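Ycf54-like protein (Synechocystis sp. PCC 6803, PDB 5M2P) is a component of the magnesium protoporphyrin IX monomethyl ester cyclase, and conserved residues in it are required for protochlorophyllide formation. Local coordinates at residues A10-Q14 and K15-E19; I71-N75 and K76-V80; V80-K83 and L84-Y88. All coordinates share one frame; numbering follows the deposited sequence. Where two conformers were deposited one is given.

Contact 1: A10-Q14 and K15-E19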
# COMPACT_ATOMS: atom_id res chain seq x y z
N ALA A 10 -2.35 -2.74 1.80
CA ALA A 10 -2.09 -3.18 3.16
C ALA A 10 -1.55 -1.95 3.91
O ALA A 10 -0.52 -1.42 3.54
CB ALA A 10 -1.07 -4.32 3.17
N LEU A 11 -2.27 -1.53 4.95
CA LEU A 11 -1.92 -0.34 5.72
C LEU A 11 -1.34 -0.75 7.06
O LEU A 11 -1.93 -1.54 7.78
CB LEU A 11 -3.18 0.47 5.95
CG LEU A 11 -2.96 1.83 6.61
CD1 LEU A 11 -2.43 2.83 5.62
CD2 LEU A 11 -4.27 2.32 7.17
N ALA A 12 -0.18 -0.20 7.38
CA ALA A 12 0.54 -0.45 8.60
C ALA A 12 0.79 0.88 9.32
O ALA A 12 0.70 1.95 8.73
CB ALA A 12 1.90 -1.05 8.27
N SER A 13 1.19 0.79 10.59
CA SER A 13 1.78 1.94 11.26
C SER A 13 3.20 2.11 10.75
O SER A 13 3.87 1.16 10.36
CB SER A 13 1.77 1.76 12.78
OG SER A 13 2.69 0.74 13.16
N GLN A 14 3.70 3.35 10.77
CA GLN A 14 5.11 3.59 10.46
C GLN A 14 6.02 2.86 11.44
O GLN A 14 7.01 2.29 11.05
CB GLN A 14 5.37 5.10 10.40
CG GLN A 14 4.63 5.70 9.19
CD GLN A 14 4.76 7.20 9.11
OE1 GLN A 14 5.73 7.78 9.63
NE2 GLN A 14 3.80 7.83 8.48
N LYS A 15 5.64 2.87 12.72
CA LYS A 15 6.36 2.17 13.77
C LYS A 15 6.54 0.66 13.47
O LYS A 15 7.63 0.09 13.55
CB LYS A 15 5.60 2.38 15.09
CG LYS A 15 6.19 1.78 16.35
CD LYS A 15 5.27 2.02 17.55
CE LYS A 15 5.89 1.54 18.86
NZ LYS A 15 5.24 2.16 20.05
N PHE A 16 5.44 0.02 13.07
CA PHE A 16 5.47 -1.40 12.77
C PHE A 16 6.33 -1.71 11.58
O PHE A 16 7.17 -2.63 11.59
CB PHE A 16 4.05 -1.93 12.56
CG PHE A 16 3.99 -3.33 12.02
CD1 PHE A 16 4.19 -4.40 12.84
CD2 PHE A 16 3.73 -3.58 10.70
CE1 PHE A 16 4.13 -5.68 12.36
CE2 PHE A 16 3.65 -4.88 10.22
CZ PHE A 16 3.90 -5.91 11.05
N LEU A 17 6.12 -0.96 10.49
CA LEU A 17 6.85 -1.29 9.30
C LEU A 17 8.38 -1.10 9.49
O LEU A 17 9.19 -1.80 8.88
CB LEU A 17 6.28 -0.49 8.14
CG LEU A 17 6.50 -1.13 6.80
CD1 LEU A 17 5.81 -2.47 6.73
CD2 LEU A 17 5.98 -0.18 5.76
N LEU A 18 8.77 -0.19 10.39
CA LEU A 18 10.19 -0.03 10.73
C LEU A 18 10.81 -1.23 11.48
O LEU A 18 12.01 -1.40 11.49
CB LEU A 18 10.38 1.25 11.55
CG LEU A 18 10.30 2.53 10.73
CD1 LEU A 18 9.94 3.70 11.63
CD2 LEU A 18 11.63 2.75 10.01
N GLU A 19 9.95 -2.08 12.04
CA GLU A 19 10.37 -3.34 12.65
C GLU A 19 10.36 -4.51 11.68
O GLU A 19 10.51 -5.65 12.09
CB GLU A 19 9.47 -3.68 13.84
CG GLU A 19 9.46 -2.66 14.98
CD GLU A 19 10.86 -2.30 15.45
OE1 GLU A 19 11.54 -3.19 15.95
OE2 GLU A 19 11.30 -1.14 15.25

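Contact 2: I71-N75 and K76-V80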
# COMPACT_ATOMS: atom_id res chain seq x y z
N ILE A 71 1.34 -0.37 1.66
CA ILE A 71 1.80 -1.06 0.48
C ILE A 71 0.60 -1.17 -0.45
O ILE A 71 -0.46 -1.67 -0.06
CB ILE A 71 2.38 -2.46 0.79
CG1 ILE A 71 3.40 -2.40 1.94
CG2 ILE A 71 3.00 -3.05 -0.45
CD1 ILE A 71 4.56 -1.47 1.71
N VAL A 72 0.75 -0.64 -1.65
CA VAL A 72 -0.33 -0.54 -2.64
C VAL A 72 0.10 -1.30 -3.87
O VAL A 72 1.24 -1.21 -4.30
CB VAL A 72 -0.56 0.94 -3.01
CG1 VAL A 72 -1.67 1.10 -4.04
CG2 VAL A 72 -0.84 1.73 -1.75
N SER A 73 -0.84 -2.01 -4.49
CA SER A 73 -0.53 -2.66 -5.75
C SER A 73 -1.78 -2.87 -6.56
O SER A 73 -2.86 -3.05 -6.00
CB SER A 73 0.11 -4.03 -5.50
OG SER A 73 0.54 -4.67 -6.68
N THR A 74 -1.64 -2.90 -7.89
CA THR A 74 -2.71 -3.35 -8.77
C THR A 74 -2.73 -4.88 -8.91
O THR A 74 -3.61 -5.40 -9.57
CB THR A 74 -2.62 -2.68 -10.13
OG1 THR A 74 -1.30 -2.89 -10.65
CG2 THR A 74 -2.92 -1.18 -10.01
N ASN A 75 -1.75 -5.55 -8.29
CA ASN A 75 -1.67 -7.00 -8.29
C ASN A 75 -2.24 -7.55 -6.99
O ASN A 75 -1.59 -7.47 -5.95
CB ASN A 75 -0.21 -7.44 -8.47
CG ASN A 75 -0.03 -8.94 -8.47
OD1 ASN A 75 -0.94 -9.70 -8.11
ND2 ASN A 75 1.14 -9.39 -8.88
N LYS A 76 -3.48 -8.02 -7.01
CA LYS A 76 -4.13 -8.50 -5.79
C LYS A 76 -3.31 -9.59 -5.10
O LYS A 76 -3.22 -9.63 -3.88
CB LYS A 76 -5.56 -9.01 -6.05
CG LYS A 76 -6.35 -9.26 -4.76
CD LYS A 76 -7.80 -9.68 -4.99
CE LYS A 76 -8.60 -9.51 -3.71
NZ LYS A 76 -10.04 -9.84 -3.91
N SER A 77 -2.73 -10.48 -5.88
CA SER A 77 -2.05 -11.59 -5.25
C SER A 77 -0.83 -11.13 -4.46
O SER A 77 -0.49 -11.75 -3.46
CB SER A 77 -1.69 -12.65 -6.27
OG SER A 77 -0.75 -12.20 -7.21
N PHE A 78 -0.21 -10.02 -4.86
CA PHE A 78 0.91 -9.48 -4.12
C PHE A 78 0.45 -8.99 -2.76
O PHE A 78 1.10 -9.23 -1.74
CB PHE A 78 1.60 -8.37 -4.93
CG PHE A 78 2.73 -7.74 -4.19
CD1 PHE A 78 3.84 -8.49 -3.85
CD2 PHE A 78 2.68 -6.41 -3.80
CE1 PHE A 78 4.89 -7.93 -3.16
CE2 PHE A 78 3.74 -5.85 -3.10
CZ PHE A 78 4.84 -6.62 -2.78
N ILE A 79 -0.70 -8.33 -2.70
CA ILE A 79 -1.20 -7.84 -1.41
C ILE A 79 -1.67 -8.98 -0.52
O ILE A 79 -1.54 -8.90 0.68
CB ILE A 79 -2.24 -6.71 -1.61
CG1 ILE A 79 -1.60 -5.52 -2.34
CG2 ILE A 79 -2.81 -6.27 -0.27
CD1 ILE A 79 -0.48 -4.86 -1.60
N VAL A 80 -2.18 -10.07 -1.10
CA VAL A 80 -2.51 -11.24 -0.31
C VAL A 80 -1.23 -11.72 0.40
O VAL A 80 -1.26 -12.03 1.61
CB VAL A 80 -3.09 -12.37 -1.21
CG1 VAL A 80 -3.17 -13.68 -0.44
CG2 VAL A 80 -4.45 -11.95 -1.73
O HOH W 1 -4.90 -8.27 -9.62

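Contact 3: V80-K83 and L84-Y88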
# COMPACT_ATOMS: atom_id res chain seq x y z
N VAL A 80 -2.18 -10.07 -1.10
CA VAL A 80 -2.51 -11.24 -0.31
C VAL A 80 -1.23 -11.72 0.40
O VAL A 80 -1.26 -12.03 1.61
CB VAL A 80 -3.09 -12.37 -1.21
CG1 VAL A 80 -3.17 -13.68 -0.44
CG2 VAL A 80 -4.45 -11.95 -1.73
N TRP A 81 -0.13 -11.79 -0.33
CA TRP A 81 1.16 -12.18 0.23
C TRP A 81 1.60 -11.20 1.32
O TRP A 81 2.04 -11.60 2.37
CB TRP A 81 2.25 -12.29 -0.84
CG TRP A 81 3.65 -12.43 -0.27
CD1 TRP A 81 4.21 -13.55 0.24
CD2 TRP A 81 4.59 -11.36 -0.07
NE1 TRP A 81 5.45 -13.26 0.74
CE2 TRP A 81 5.71 -11.92 0.57
CE3 TRP A 81 4.59 -9.98 -0.36
CZ2 TRP A 81 6.82 -11.17 0.91
CZ3 TRP A 81 5.69 -9.24 -0.03
CH2 TRP A 81 6.80 -9.83 0.60
N VAL A 82 1.47 -9.91 1.05
CA VAL A 82 1.89 -8.92 2.04
C VAL A 82 1.14 -9.13 3.35
O VAL A 82 1.73 -9.07 4.44
CB VAL A 82 1.68 -7.47 1.53
CG1 VAL A 82 1.88 -6.46 2.65
CG2 VAL A 82 2.57 -7.14 0.35
N LYS A 83 -0.17 -9.37 3.26
CA LYS A 83 -0.95 -9.59 4.48
C LYS A 83 -0.46 -10.82 5.24
O LYS A 83 -0.38 -10.83 6.45
CB LYS A 83 -2.45 -9.64 4.17
CG LYS A 83 -3.33 -10.20 5.28
CD LYS A 83 -3.35 -9.51 6.64
CE LYS A 83 -4.19 -10.36 7.61
NZ LYS A 83 -4.25 -9.83 9.00
N LEU A 84 -0.21 -11.92 4.52
CA LEU A 84 0.21 -13.15 5.18
C LEU A 84 1.61 -13.01 5.75
O LEU A 84 1.94 -13.66 6.73
CB LEU A 84 0.15 -14.29 4.17
CG LEU A 84 -1.24 -14.68 3.72
CD1 LEU A 84 -1.07 -15.62 2.56
CD2 LEU A 84 -2.06 -15.31 4.84
N ARG A 85 2.44 -12.18 5.12
CA ARG A 85 3.83 -11.98 5.55
C ARG A 85 3.90 -11.07 6.76
O ARG A 85 4.65 -11.33 7.70
CB ARG A 85 4.66 -11.43 4.38
CG ARG A 85 6.05 -10.93 4.72
CD ARG A 85 7.09 -12.04 4.72
NE ARG A 85 8.32 -11.49 5.25
CZ ARG A 85 9.52 -11.69 4.73
NH1 ARG A 85 9.66 -12.41 3.64
NH2 ARG A 85 10.57 -11.13 5.30
N LEU A 86 3.13 -9.98 6.74
CA LEU A 86 3.17 -8.98 7.82
C LEU A 86 2.17 -9.19 8.93
O LEU A 86 2.47 -8.88 10.10
CB LEU A 86 2.96 -7.58 7.28
CG LEU A 86 4.07 -7.09 6.37
CD1 LEU A 86 3.73 -5.70 5.88
CD2 LEU A 86 5.42 -7.10 7.06
N GLU A 87 0.99 -9.69 8.55
CA GLU A 87 -0.17 -9.95 9.43
C GLU A 87 -0.80 -8.74 10.09
O GLU A 87 -2.03 -8.55 10.00
CB GLU A 87 0.09 -11.05 10.46
CG GLU A 87 -0.04 -12.46 9.90
CD GLU A 87 -1.47 -12.82 9.50
OE1 GLU A 87 -2.42 -12.21 10.02
OE2 GLU A 87 -1.66 -13.73 8.66
N TYR A 88 0.01 -7.90 10.73
CA TYR A 88 -0.52 -6.74 11.47
C TYR A 88 -0.68 -5.52 10.53
O TYR A 88 0.05 -4.53 10.62
CB TYR A 88 0.32 -6.44 12.72
CG TYR A 88 -0.32 -5.43 13.63
CD1 TYR A 88 -1.54 -5.69 14.21
CD2 TYR A 88 0.27 -4.19 13.88
CE1 TYR A 88 -2.16 -4.79 15.05
CE2 TYR A 88 -0.34 -3.26 14.71
CZ TYR A 88 -1.57 -3.55 15.29
OH TYR A 88 -2.22 -2.65 16.11
O HOH W 2 7.39 -14.30 2.48

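Contact 1: A10-Q14 and K15-E19
Ser-13 and Phe-16 meet where strand 5-13 runs straight into helix 14-18, their CA atoms 5.2 Å apart. The first helical bonds close at once. Leu-17 N donates to Ser-13 O at 3.1 Å in a nearly straight bond (169°). Leu-18 N donates to Gln-14 O at 3.1 Å in a more bent bond (151°). The Ser-13 side chain caps the helix start by taking the Phe-16 amide. Its OG stands between the backbone N and the carbonyl carbon (chi1 69°), which turns it to the start of the helix. There it accepts from Phe-16 N at 2.8 Å. Phe-16 CB is also pressed against this oxygen, 3.1 Å from Ser-13 OG. The Phe-16 ring leads away from segment 10-14. Its CD2 edge passes the methyl of Ala-12, CB to CD2 4.0 Å, with the methyl near the ring plane. The ring also reaches Leu-86 of helix 76-86. Leu-17 starts beside Ala-12 CB, but its branch goes inward to Val-69, Phe-23 and Leu-86. Leu-18 folds over the carbonyl of Gln-14, its CD1 3.3 Å from Gln-14 O. The Gln-14 chain turns from the helix, and its NE2 donates to Asn-68 O at the start of the adjacent strand. Lys-15 is extended and leads away from the strand. A sulfate ion, probably from the crystallisation liquor, lies close to the Ser-13 side chain. The whole is a serine N-cap at a direct strand-to-helix junction, joining the sheet of the Ycf54 fold to its first short helix.

Contact 2: I71-N75 and K76-V80
Asn-75 OD1 reaches over the first turn of helix 76-80 to Ser-77 and Phe-78. Strand 71-73 and the helix run nearly antiparallel, at 155°, with axes 8.0 Å apart. The tight part lies between them. Phe-78 lays the edge of its ring to Ser-73, CD2 to CB 3.9 Å, and its CE2 touches Ile-71 CG2. Ile-79 comes in beside it, its CD1 3.5 Å from Ile-71 O and its CG1 against Ser-73 CB. Ser-73 OG accepts from Asn-75 N at 2.9 Å, an ST turn, and is also bonded to Asp-42 O. The outer side is polar and looser. Asn-75 CG is anti to the backbone N (chi1 180°), which brings OD1 over the first turn as an N-cap. In one of two Ser-77 conformers, Ser-77 OG donates to Asn-75 OD1 at 2.7 Å; the bonds from Ser-77 N and Phe-78 N to it are weak. A water bridges Thr-74 O and Lys-76 N. The exposed Lys-76 chain is extended and leads away from the turn. On the inner side Leu-27 of helix 21-36 packs on Ile-71 and Phe-78, Phe-43 of strand 43-47 meets the Phe-78 ring, and Tyr-8 of strand 5-13 touches Ile-79.

Contact 3: V80-K83 and L84-Y88
Lys-83 and Glu-87 meet at the C-terminal end of helix 76-86. The Lys-83 chain leaves CB next to Leu-84 N, 3.2 Å away, and CG stays near the same amide. It then bends at chi2 (60°) and turns towards the helix end. CD comes to 3.7 Å from Glu-87 O. CE approaches both that oxygen and Glu-87 OE1, which is 3.5 Å away. NZ at the tip donates to Glu-87 O at 2.8 Å, in the carbonyl plane and on a lone pair. In one of two Glu-87 conformers NZ also forms a salt bridge with Glu-87 OE1 at 3.2 Å, meeting the carboxylate from above its plane. The ammonium lies over the helix C-terminus, where Glu-87 leaves helical geometry with positive phi and its N still donates to Lys-83 O. With alanine in place of Lys-83, the Glu-87 carboxylate would probably lose its charged mate and the Glu-87 carbonyl its ammonium donor. The other side-chain contacts keep this four-residue spacing, as expected in an alpha helix. In one of two Arg-85 conformers, Arg-85 CB sits over one face of the Trp-81 indole, 4.3 Å from the centroid of the five-membered ring, a CH-pi contact. There CG and CD touch Trp-81 CZ2, and a water in the plane of both groups accepts from Trp-81 NE1 and Arg-85 NH1. Trp-81 also meets Phe-78 and Val-26. Val-82 CG1 packs side by side with Leu-86 CD1, and Leu-86 goes on to Phe-23. On the exposed side Leu-84 CD1 lies beside Val-80 CG1.

In the fold
Contacts 2 and 3 share helix 76-86 and Val-80, covering its beginning and its end. Contact 1 lies at the C-terminal end of strand 5-13, contact 2 at that of its antiparallel neighbour 68-73, so they sit at opposite ends of the pair. The two strands join contacts 1 and 2 through Ala-10 O and Ile-71 N, a probable hydrogen bond. Contact 1 also packs on contact 3, for instance Ala-10 on Val-82. Contact 2 has the most buried residues and is nearest the chain centre. Contact 3 is mostly surface. Contacts 1 and 2 are both N-terminal caps, by neutral serine and asparagine. Contact 3 differs: its polar pair is charged and sits at a helix C-terminus.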